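Local coordinates for iron uptake protein A2 (Synechocystis sp., PDB 2VOZ) that binds ferric iron in the periplasm and probably hands it to an ABC transporter for import into the cell, at residues S33-N37 / P273-A278; A88-R93 / L329-P334; N170-A175 / S336-M340; D288-R292 / V303-P308. All blocks are in the same frame, centred on the assembly; numbering follows the deposited sequence. Where two conformers were deposited one is given.

How the interactions relate
Interactions 2 and 3 are neighbours, their centres about 10 Å apart: both use helix 333-342, and L329 O of the one rests 3.2 Å from A175 CB of the other. They are also near the iron site, which holds no metal in this apo form. The side chain of N170, the residue after Y169, is about 5 Å from that tyrosine's, and G89 about 8 Å. Interaction 1 sits at the far end of the molecule, its centre about 36 Å from that of interaction 3. Interaction 4, about 23 Å between centres from interaction 1, follows it along the chain through consecutive helices 275-285 and 288-297, and lies away from the iron site.

Interaction 1 (S33-N37 / P273-A278); sequences SRTIN and PNRDAA
With chi1 of I36 at 58°, CG1 is wedged between its backbone N and carbonyl carbon and branch CG2 is left to meet A277; a chi1 of -56° in N274 swings its carboxamide beside the T35 carbonyl. The contact belongs to the periplasmic binding protein fold: strand 35-40, which runs parallel between strands 56-61 and 82-86, is covered by the first turn of helix 275-285. I36 CG2 touches A277 CB at 3.6 Å and also lies 3.7 Å from A278 N. The T35 carbonyl oxygen rests against this turn without a hydrogen bond from it, 3.4 Å from N274 CG and 3.5 Å from A277 CB. R34 bends at chi3 so that NH2 comes obliquely to 3.8 Å from A277 CA, yet the D276 carboxylate is too distant for a salt bridge. N274 occupies the N-cap position, but its side chain makes no capping bond; ND2 instead donates to D81 OD2, which the backbone N of N37 also uses. A leucine at N274 would probably leave D81 OD2 without one of its donors and press a branched, apolar group against the T35 oxygen. N37 sends its own ND2 to P79 O. The two carboxamides cross with planes 71° apart, N37 ND2 lying 4.0 Å from N274 ND2.

Interaction 2 (A88-R93 / L329-P334); sequences AGMLWR and LGRYQP
A88 opens the contact by setting CB against L329 CB at 4.0 Å, while a water lies between its carbonyl oxygen and G330 N, weakly held by the latter. Next comes the nearest CA pair, G89 and G330, 4.4 Å apart. Neither glycine could carry a CB: that of G89 would collide with the Q333 amide, that of G330 with W92 CB. G89 O keeps its helical bond from R93 N and accepts a second from Q333 NE2 at 3.2 Å, the two donors arriving from opposite faces of the carbonyl plane. W92, one turn on, extends at chi1 171° and lays one indole face over the second segment. G330 CA makes a CH-pi contact with the five-membered ring and Q333 CB another with the six-membered ring. G330 O stands over the same face, 3.1 Å from W92 CE2, and so does not lie where the indole N-H points; P334 CG touches W92 CH2 at 3.6 Å. An alanine at W92 would probably open a gap over G330 and strip Q333 CB and P334 of their aromatic cover. R93 approaches Q333 side-on, the two flat groups 83° apart: NE donates to OE1 at 3.0 Å, nearly straight (163°) and on a lone pair, and NH1 adds a longer bond. R93 NH2 pairs with E65. Helix 88-96 is thus joined to the C-terminal helices through an amide used at both ends, and the arginine's charge may polarise it, strengthening NE2 as a donor to G89 O.

Interaction 3 (N170-A175 / S336-M340); sequences NLSLTA and SARLM
The flat group that matters here is the peptide carbonyl of L171, which S336 OG approaches in its plane, on a lone pair, at 2.9 Å and a C=O...OG angle of 110°. A175 N takes the same oxygen in the ordinary helical bond, so the hydroxyl adds a second donor without displacing the first. S336 was modelled in two conformations, and the bond belongs to the one described; there OG extends opposite the backbone N (chi1 168°), pointing into helix 168-181. The helices cross almost perpendicularly: the axes of the segments on helices 168-181 and 333-342 approach to 9.4 Å and are inclined at 93°. T174 packs its CB and methyl CG2 against the hydroxyl, CB 3.2 Å from S336 OG, while T174 OG1 sits 3.3 Å from M340 SD. T174 and M340 run alongside one another, pointing opposite ways. L171 CD2 meets A337 CB, on the M340 helix, at 3.7 Å. L190 of helix 183-195 covers T174 and M340 together, and W345 also packs on M340. The carboxamide of N170, next in sequence to the iron ligand Y169, is engaged by R131 and by P164 O. The contact thus joins helix 168-181, which carries Y169, to the C-terminal helix 333-342. In this conformer the buried S336 hydroxyl is satisfied by a main-chain oxygen, and the methyl and thioether groups around it probably compete little for its proton.

Interaction 4 (D288-R292 / V303-P308); sequences DDAQR and VIPGVP
R292 and V307 come within 5.9 Å, CA to CA, where the start of helix 288-297 faces a type II turn from I304 to V307, with G306 at a positive phi of 94°. Q291 bends at chi2 (-79°) to bring its amide oxygen to the strand-end loop. Q291 OE1 accepts V303 N at 2.9 Å in the carbonyl plane and I304 N at 3.2 Å from above that plane, while NE2 donates to F126 O and L285 O. V307 drives CG1 into the helix, 3.4 Å from R292 CA; its CG2 lies 3.7 Å from D288 OD1, an oxygen that is salt-bridged to R111. R292 is fully extended, and P308 lies over one face of its guanidinium, CG 3.8 Å above the plane. At the edge, R292 NE donates to a water at 3.1 Å that is weakly tied to P308 O; a second water bridges P308 O and R292 O. R292 NH1 pairs with D289 of the second subunit, reciprocated by the symmetric pair. Four bonds fix the rotation of the buried Q291 amide, pinning the loop to the helix, whereas the arginine's charge is probably balanced largely by D289 of the second subunit.

Interaction 1 (S33-N37 / P273-A278)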
# COMPACT_ATOMS: atom_id res chain seq x y z
N SER B 33 -3.95 -26.53 4.89
CA SER B 33 -4.25 -25.68 6.03
C SER B 33 -5.72 -25.74 6.37
O SER B 33 -6.54 -26.12 5.53
CB SER B 33 -3.92 -24.22 5.67
OG SER B 33 -2.60 -24.11 5.17
N ARG B 34 -6.04 -25.35 7.62
CA ARG B 34 -7.39 -24.97 8.01
C ARG B 34 -7.77 -23.82 7.13
O ARG B 34 -6.93 -22.99 6.77
CB ARG B 34 -7.43 -24.49 9.46
CG ARG B 34 -6.84 -25.48 10.43
CD ARG B 34 -7.45 -25.38 11.80
NE ARG B 34 -8.73 -26.08 11.84
CZ ARG B 34 -9.27 -26.64 12.92
NH1 ARG B 34 -8.64 -26.64 14.09
NH2 ARG B 34 -10.46 -27.23 12.80
N THR B 35 -9.04 -23.76 6.78
CA THR B 35 -9.49 -22.71 5.91
C THR B 35 -10.82 -22.16 6.39
O THR B 35 -11.68 -22.90 6.89
CB THR B 35 -9.56 -23.17 4.43
OG1 THR B 35 -9.91 -22.07 3.59
CG2 THR B 35 -10.56 -24.31 4.24
N ILE B 36 -10.94 -20.85 6.27
CA ILE B 36 -12.23 -20.19 6.51
C ILE B 36 -12.41 -19.03 5.56
O ILE B 36 -11.45 -18.48 5.01
CB ILE B 36 -12.35 -19.63 7.94
CG1 ILE B 36 -11.22 -18.63 8.21
CG2 ILE B 36 -12.40 -20.75 8.99
CD1 ILE B 36 -11.57 -17.66 9.35
N ASN B 37 -13.67 -18.61 5.40
CA ASN B 37 -14.00 -17.41 4.65
C ASN B 37 -14.38 -16.36 5.68
O ASN B 37 -15.44 -16.45 6.32
CB ASN B 37 -15.17 -17.68 3.70
CG ASN B 37 -14.86 -18.81 2.74
OD1 ASN B 37 -13.77 -18.84 2.16
ND2 ASN B 37 -15.76 -19.78 2.64
N PRO B 273 -19.78 -23.00 6.03
CA PRO B 273 -19.31 -24.28 5.47
C PRO B 273 -18.20 -24.94 6.28
O PRO B 273 -18.10 -26.18 6.31
CB PRO B 273 -18.79 -23.89 4.08
CG PRO B 273 -18.52 -22.47 4.15
CD PRO B 273 -19.55 -21.89 5.11
N ASN B 274 -17.37 -24.12 6.94
CA ASN B 274 -16.21 -24.61 7.67
C ASN B 274 -16.40 -24.34 9.17
O ASN B 274 -15.63 -23.60 9.78
CB ASN B 274 -14.92 -23.90 7.20
CG ASN B 274 -14.67 -24.02 5.70
OD1 ASN B 274 -14.18 -25.05 5.22
ND2 ASN B 274 -14.94 -22.93 4.95
N ARG B 275 -17.45 -24.91 9.76
CA ARG B 275 -17.88 -24.54 11.09
C ARG B 275 -16.82 -24.79 12.15
O ARG B 275 -16.57 -23.91 13.00
CB ARG B 275 -19.18 -25.24 11.48
CG ARG B 275 -19.75 -24.76 12.80
CD ARG B 275 -20.98 -25.58 13.12
NE ARG B 275 -21.69 -25.02 14.26
CZ ARG B 275 -21.47 -25.39 15.52
NH1 ARG B 275 -22.15 -24.81 16.51
NH2 ARG B 275 -20.59 -26.34 15.79
N ASP B 276 -16.25 -25.99 12.15
CA ASP B 276 -15.21 -26.30 13.13
C ASP B 276 -13.99 -25.39 13.01
O ASP B 276 -13.45 -24.93 14.03
CB ASP B 276 -14.83 -27.76 13.02
CG ASP B 276 -15.93 -28.68 13.50
OD1 ASP B 276 -16.59 -28.38 14.53
OD2 ASP B 276 -16.15 -29.69 12.82
N ALA B 277 -13.57 -25.11 11.78
CA ALA B 277 -12.44 -24.20 11.56
C ALA B 277 -12.80 -22.79 12.02
O ALA B 277 -11.96 -22.06 12.55
CB ALA B 277 -12.01 -24.20 10.10
N ALA B 278 -14.07 -22.41 11.82
CA ALA B 278 -14.54 -21.07 12.22
C ALA B 278 -14.45 -20.90 13.74
O ALA B 278 -13.94 -19.90 14.26
CB ALA B 278 -16.00 -20.83 11.71

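Interaction 2 (A88-R93 / L329-P334)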
# COMPACT_ATOMS: atom_id res chain seq x y z
N ALA B 88 -20.49 -3.15 18.96
CA ALA B 88 -21.58 -4.08 19.34
C ALA B 88 -22.86 -3.73 18.59
O ALA B 88 -23.75 -4.58 18.41
CB ALA B 88 -21.83 -4.09 20.86
N GLY B 89 -22.99 -2.47 18.20
CA GLY B 89 -24.21 -2.02 17.45
C GLY B 89 -24.24 -2.63 16.03
O GLY B 89 -25.32 -2.85 15.45
N MET B 90 -23.06 -2.86 15.46
CA MET B 90 -22.97 -3.52 14.15
C MET B 90 -23.15 -5.01 14.25
O MET B 90 -23.80 -5.61 13.40
CB MET B 90 -21.69 -3.16 13.36
CG MET B 90 -21.57 -1.66 13.00
SD MET B 90 -23.07 -0.97 12.15
CE MET B 90 -23.22 -2.02 10.74
N LEU B 91 -22.57 -5.63 15.28
CA LEU B 91 -22.86 -7.03 15.55
C LEU B 91 -24.36 -7.25 15.74
O LEU B 91 -24.92 -8.22 15.24
CB LEU B 91 -22.08 -7.50 16.76
CG LEU B 91 -20.58 -7.55 16.41
CD1 LEU B 91 -19.72 -7.59 17.72
CD2 LEU B 91 -20.27 -8.74 15.46
N TRP B 92 -25.00 -6.31 16.42
CA TRP B 92 -26.44 -6.42 16.64
C TRP B 92 -27.19 -6.33 15.29
O TRP B 92 -28.16 -7.07 15.08
CB TRP B 92 -26.90 -5.33 17.62
CG TRP B 92 -28.41 -5.20 17.77
CD1 TRP B 92 -29.19 -5.90 18.64
CD2 TRP B 92 -29.29 -4.31 17.06
NE1 TRP B 92 -30.50 -5.52 18.52
CE2 TRP B 92 -30.60 -4.55 17.56
CE3 TRP B 92 -29.11 -3.37 16.03
CZ2 TRP B 92 -31.71 -3.89 17.08
CZ3 TRP B 92 -30.23 -2.70 15.55
CH2 TRP B 92 -31.52 -2.95 16.09
N ARG B 93 -26.80 -5.45 14.38
CA ARG B 93 -27.49 -5.40 13.08
C ARG B 93 -27.36 -6.72 12.34
O ARG B 93 -28.32 -7.18 11.70
CB ARG B 93 -26.99 -4.27 12.21
CG ARG B 93 -27.33 -2.93 12.79
CD ARG B 93 -27.00 -1.82 11.79
NE ARG B 93 -27.11 -0.52 12.46
CZ ARG B 93 -26.62 0.62 11.98
NH1 ARG B 93 -26.78 1.74 12.69
NH2 ARG B 93 -26.00 0.65 10.80
N LEU B 329 -25.83 -2.66 24.06
CA LEU B 329 -25.56 -1.57 23.16
C LEU B 329 -26.35 -1.68 21.86
O LEU B 329 -26.83 -0.67 21.29
CB LEU B 329 -24.04 -1.45 22.85
CG LEU B 329 -23.07 -1.44 24.04
CD1 LEU B 329 -21.66 -0.97 23.60
CD2 LEU B 329 -23.56 -0.67 25.21
N GLY B 330 -26.47 -2.91 21.36
CA GLY B 330 -27.37 -3.19 20.24
C GLY B 330 -28.84 -3.25 20.63
O GLY B 330 -29.70 -2.74 19.90
N ARG B 331 -29.13 -3.86 21.77
CA ARG B 331 -30.53 -4.04 22.21
C ARG B 331 -31.29 -2.71 22.16
O ARG B 331 -32.44 -2.68 21.72
CB ARG B 331 -30.56 -4.63 23.62
CG ARG B 331 -31.98 -4.78 24.18
CD ARG B 331 -31.94 -5.33 25.62
NE ARG B 331 -33.27 -5.24 26.23
CZ ARG B 331 -33.54 -5.55 27.50
NH1 ARG B 331 -32.57 -5.97 28.31
NH2 ARG B 331 -34.78 -5.43 27.96
N TYR B 332 -30.67 -1.63 22.66
CA TYR B 332 -31.34 -0.35 22.70
C TYR B 332 -30.94 0.57 21.58
O TYR B 332 -31.16 1.80 21.68
CB TYR B 332 -31.08 0.34 24.02
CG TYR B 332 -31.65 -0.39 25.19
CD1 TYR B 332 -33.01 -0.29 25.49
CD2 TYR B 332 -30.85 -1.20 25.99
CE1 TYR B 332 -33.58 -0.98 26.58
CE2 TYR B 332 -31.39 -1.90 27.06
CZ TYR B 332 -32.74 -1.76 27.37
OH TYR B 332 -33.23 -2.46 28.45
N GLN B 333 -30.33 0.03 20.53
CA GLN B 333 -30.04 0.87 19.35
C GLN B 333 -31.27 1.58 18.72
O GLN B 333 -31.18 2.78 18.39
CB GLN B 333 -29.27 0.08 18.27
CG GLN B 333 -28.77 0.99 17.17
CD GLN B 333 -28.01 0.26 16.10
OE1 GLN B 333 -28.48 0.15 14.99
NE2 GLN B 333 -26.82 -0.26 16.44
N PRO B 334 -32.39 0.86 18.49
CA PRO B 334 -33.52 1.61 17.89
C PRO B 334 -34.02 2.76 18.79
O PRO B 334 -34.33 3.85 18.30
CB PRO B 334 -34.61 0.53 17.71
CG PRO B 334 -33.88 -0.79 17.73
CD PRO B 334 -32.70 -0.57 18.65
O HOH W 1 -25.10 -5.37 20.82

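Interaction 3 (N170-A175 / S336-M340)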
# COMPACT_ATOMS: atom_id res chain seq x y z
N ASN B 170 -21.94 6.68 18.72
CA ASN B 170 -22.90 7.50 19.47
C ASN B 170 -24.15 6.71 19.79
O ASN B 170 -24.63 6.77 20.93
CB ASN B 170 -23.29 8.73 18.66
CG ASN B 170 -22.21 9.78 18.64
OD1 ASN B 170 -21.32 9.83 19.52
ND2 ASN B 170 -22.27 10.62 17.61
N LEU B 171 -24.68 6.00 18.80
CA LEU B 171 -25.85 5.14 19.03
C LEU B 171 -25.58 4.21 20.22
O LEU B 171 -26.41 4.06 21.10
CB LEU B 171 -26.15 4.30 17.78
CG LEU B 171 -26.89 5.05 16.65
CD1 LEU B 171 -26.90 4.25 15.35
CD2 LEU B 171 -28.30 5.41 17.07
N SER B 172 -24.38 3.63 20.24
CA SER B 172 -24.06 2.70 21.32
C SER B 172 -23.87 3.37 22.69
O SER B 172 -24.29 2.80 23.73
CB SER B 172 -22.85 1.83 20.92
OG SER B 172 -23.26 0.93 19.87
N LEU B 173 -23.26 4.55 22.72
CA LEU B 173 -23.14 5.27 23.98
C LEU B 173 -24.50 5.61 24.53
O LEU B 173 -24.78 5.39 25.71
CB LEU B 173 -22.29 6.51 23.85
CG LEU B 173 -22.15 7.35 25.12
CD1 LEU B 173 -21.54 6.59 26.29
CD2 LEU B 173 -21.31 8.60 24.81
N THR B 174 -25.38 6.11 23.67
CA THR B 174 -26.71 6.46 24.16
C THR B 174 -27.47 5.21 24.59
O THR B 174 -28.17 5.22 25.60
CB THR B 174 -27.47 7.19 23.09
OG1 THR B 174 -26.83 8.46 22.79
CG2 THR B 174 -28.93 7.43 23.52
N ALA B 175 -27.32 4.13 23.82
CA ALA B 175 -27.97 2.86 24.13
C ALA B 175 -27.56 2.40 25.51
O ALA B 175 -28.37 1.89 26.28
CB ALA B 175 -27.56 1.84 23.10
N SER B 336 -32.23 4.41 20.93
CA SER B 336 -31.19 5.45 20.90
C SER B 336 -31.38 6.36 19.68
O SER B 336 -31.29 7.57 19.78
CB SER B 336 -29.82 4.76 20.84
OG SER B 336 -28.79 5.68 20.54
N ALA B 337 -31.60 5.74 18.52
CA ALA B 337 -31.75 6.52 17.29
C ALA B 337 -33.00 7.38 17.38
O ALA B 337 -33.01 8.55 17.00
CB ALA B 337 -31.88 5.57 16.10
N ARG B 338 -34.06 6.79 17.90
CA ARG B 338 -35.32 7.53 18.06
C ARG B 338 -35.16 8.74 19.00
O ARG B 338 -35.60 9.85 18.70
CB ARG B 338 -36.41 6.57 18.55
CG ARG B 338 -37.74 7.26 18.94
CD ARG B 338 -38.82 6.18 19.15
NE ARG B 338 -38.46 5.24 20.22
CZ ARG B 338 -38.36 5.51 21.52
NH1 ARG B 338 -38.58 6.74 21.99
NH2 ARG B 338 -38.05 4.51 22.36
N LEU B 339 -34.57 8.51 20.16
CA LEU B 339 -34.45 9.56 21.17
C LEU B 339 -33.45 10.62 20.72
O LEU B 339 -33.69 11.80 20.89
CB LEU B 339 -33.97 8.97 22.48
CG LEU B 339 -34.95 8.26 23.40
CD1 LEU B 339 -34.17 7.98 24.70
CD2 LEU B 339 -36.18 9.12 23.71
N MET B 340 -32.35 10.20 20.10
CA MET B 340 -31.41 11.21 19.63
C MET B 340 -32.05 12.10 18.58
O MET B 340 -31.84 13.29 18.59
CB MET B 340 -30.11 10.59 19.12
CG MET B 340 -29.29 10.06 20.28
SD MET B 340 -27.68 9.42 19.70
CE MET B 340 -28.19 8.12 18.62

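Interaction 4 (D288-R292 / V303-P308)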
# COMPACT_ATOMS: atom_id res chain seq x y z
N ASP B 288 -3.35 -15.48 23.58
CA ASP B 288 -2.53 -14.33 24.01
C ASP B 288 -1.71 -13.72 22.89
O ASP B 288 -1.57 -12.50 22.83
CB ASP B 288 -1.56 -14.74 25.13
CG ASP B 288 -2.27 -15.08 26.43
OD1 ASP B 288 -3.48 -14.86 26.57
OD2 ASP B 288 -1.54 -15.56 27.34
N ASP B 289 -1.15 -14.60 22.05
CA ASP B 289 -0.26 -14.20 20.93
C ASP B 289 -1.05 -13.28 19.99
O ASP B 289 -0.70 -12.12 19.72
CB ASP B 289 0.14 -15.48 20.15
CG ASP B 289 1.38 -16.16 20.70
OD1 ASP B 289 1.85 -15.77 21.82
OD2 ASP B 289 1.88 -17.09 20.02
N ALA B 290 -2.18 -13.81 19.53
CA ALA B 290 -3.01 -13.09 18.55
C ALA B 290 -3.63 -11.84 19.20
O ALA B 290 -3.66 -10.78 18.58
CB ALA B 290 -4.08 -14.01 18.05
N GLN B 291 -4.13 -11.96 20.42
CA GLN B 291 -4.75 -10.79 21.09
C GLN B 291 -3.81 -9.58 21.13
O GLN B 291 -4.25 -8.42 20.92
CB GLN B 291 -5.10 -11.11 22.55
CG GLN B 291 -6.42 -11.81 22.71
CD GLN B 291 -7.57 -10.82 22.61
OE1 GLN B 291 -7.71 -9.94 23.46
NE2 GLN B 291 -8.39 -10.95 21.56
N ARG B 292 -2.54 -9.83 21.41
CA ARG B 292 -1.63 -8.72 21.64
C ARG B 292 -1.57 -7.87 20.38
O ARG B 292 -1.72 -6.66 20.42
CB ARG B 292 -0.23 -9.20 21.97
CG ARG B 292 0.68 -8.05 22.37
CD ARG B 292 2.02 -8.58 22.73
NE ARG B 292 2.85 -7.48 23.22
CZ ARG B 292 4.09 -7.65 23.66
NH1 ARG B 292 4.62 -8.87 23.69
NH2 ARG B 292 4.77 -6.60 24.11
N VAL B 303 -9.18 -7.92 24.84
CA VAL B 303 -10.27 -8.29 25.74
C VAL B 303 -9.76 -9.22 26.81
O VAL B 303 -10.42 -9.41 27.83
CB VAL B 303 -11.49 -8.92 25.00
CG1 VAL B 303 -12.14 -7.85 24.06
CG2 VAL B 303 -11.08 -10.15 24.19
N ILE B 304 -8.59 -9.81 26.57
CA ILE B 304 -8.02 -10.76 27.55
C ILE B 304 -7.15 -10.04 28.56
O ILE B 304 -6.17 -9.41 28.18
CB ILE B 304 -7.21 -11.89 26.86
CG1 ILE B 304 -8.04 -12.64 25.81
CG2 ILE B 304 -6.64 -12.88 27.92
CD1 ILE B 304 -9.35 -13.18 26.27
N PRO B 305 -7.49 -10.13 29.87
CA PRO B 305 -6.64 -9.59 30.92
C PRO B 305 -5.24 -10.19 30.89
O PRO B 305 -5.09 -11.38 30.59
CB PRO B 305 -7.37 -10.03 32.20
CG PRO B 305 -8.81 -10.01 31.78
CD PRO B 305 -8.74 -10.69 30.42
N GLY B 306 -4.24 -9.36 31.14
CA GLY B 306 -2.86 -9.84 31.20
C GLY B 306 -2.11 -9.71 29.88
O GLY B 306 -0.87 -9.71 29.89
N VAL B 307 -2.83 -9.56 28.76
CA VAL B 307 -2.20 -9.38 27.46
C VAL B 307 -1.66 -7.95 27.36
O VAL B 307 -2.40 -7.01 27.66
CB VAL B 307 -3.17 -9.68 26.30
CG1 VAL B 307 -2.50 -9.26 24.91
CG2 VAL B 307 -3.61 -11.17 26.32
N PRO B 308 -0.35 -7.79 27.05
CA PRO B 308 0.25 -6.44 27.06
C PRO B 308 -0.50 -5.48 26.17
O PRO B 308 -0.92 -5.84 25.06
CB PRO B 308 1.62 -6.68 26.48
CG PRO B 308 1.94 -8.06 26.94
CD PRO B 308 0.66 -8.81 26.75
O HOH W 2 -3.33 -13.17 29.42
O HOH W 3 -2.16 -5.11 22.77
O HOH W 4 1.32 -4.75 23.06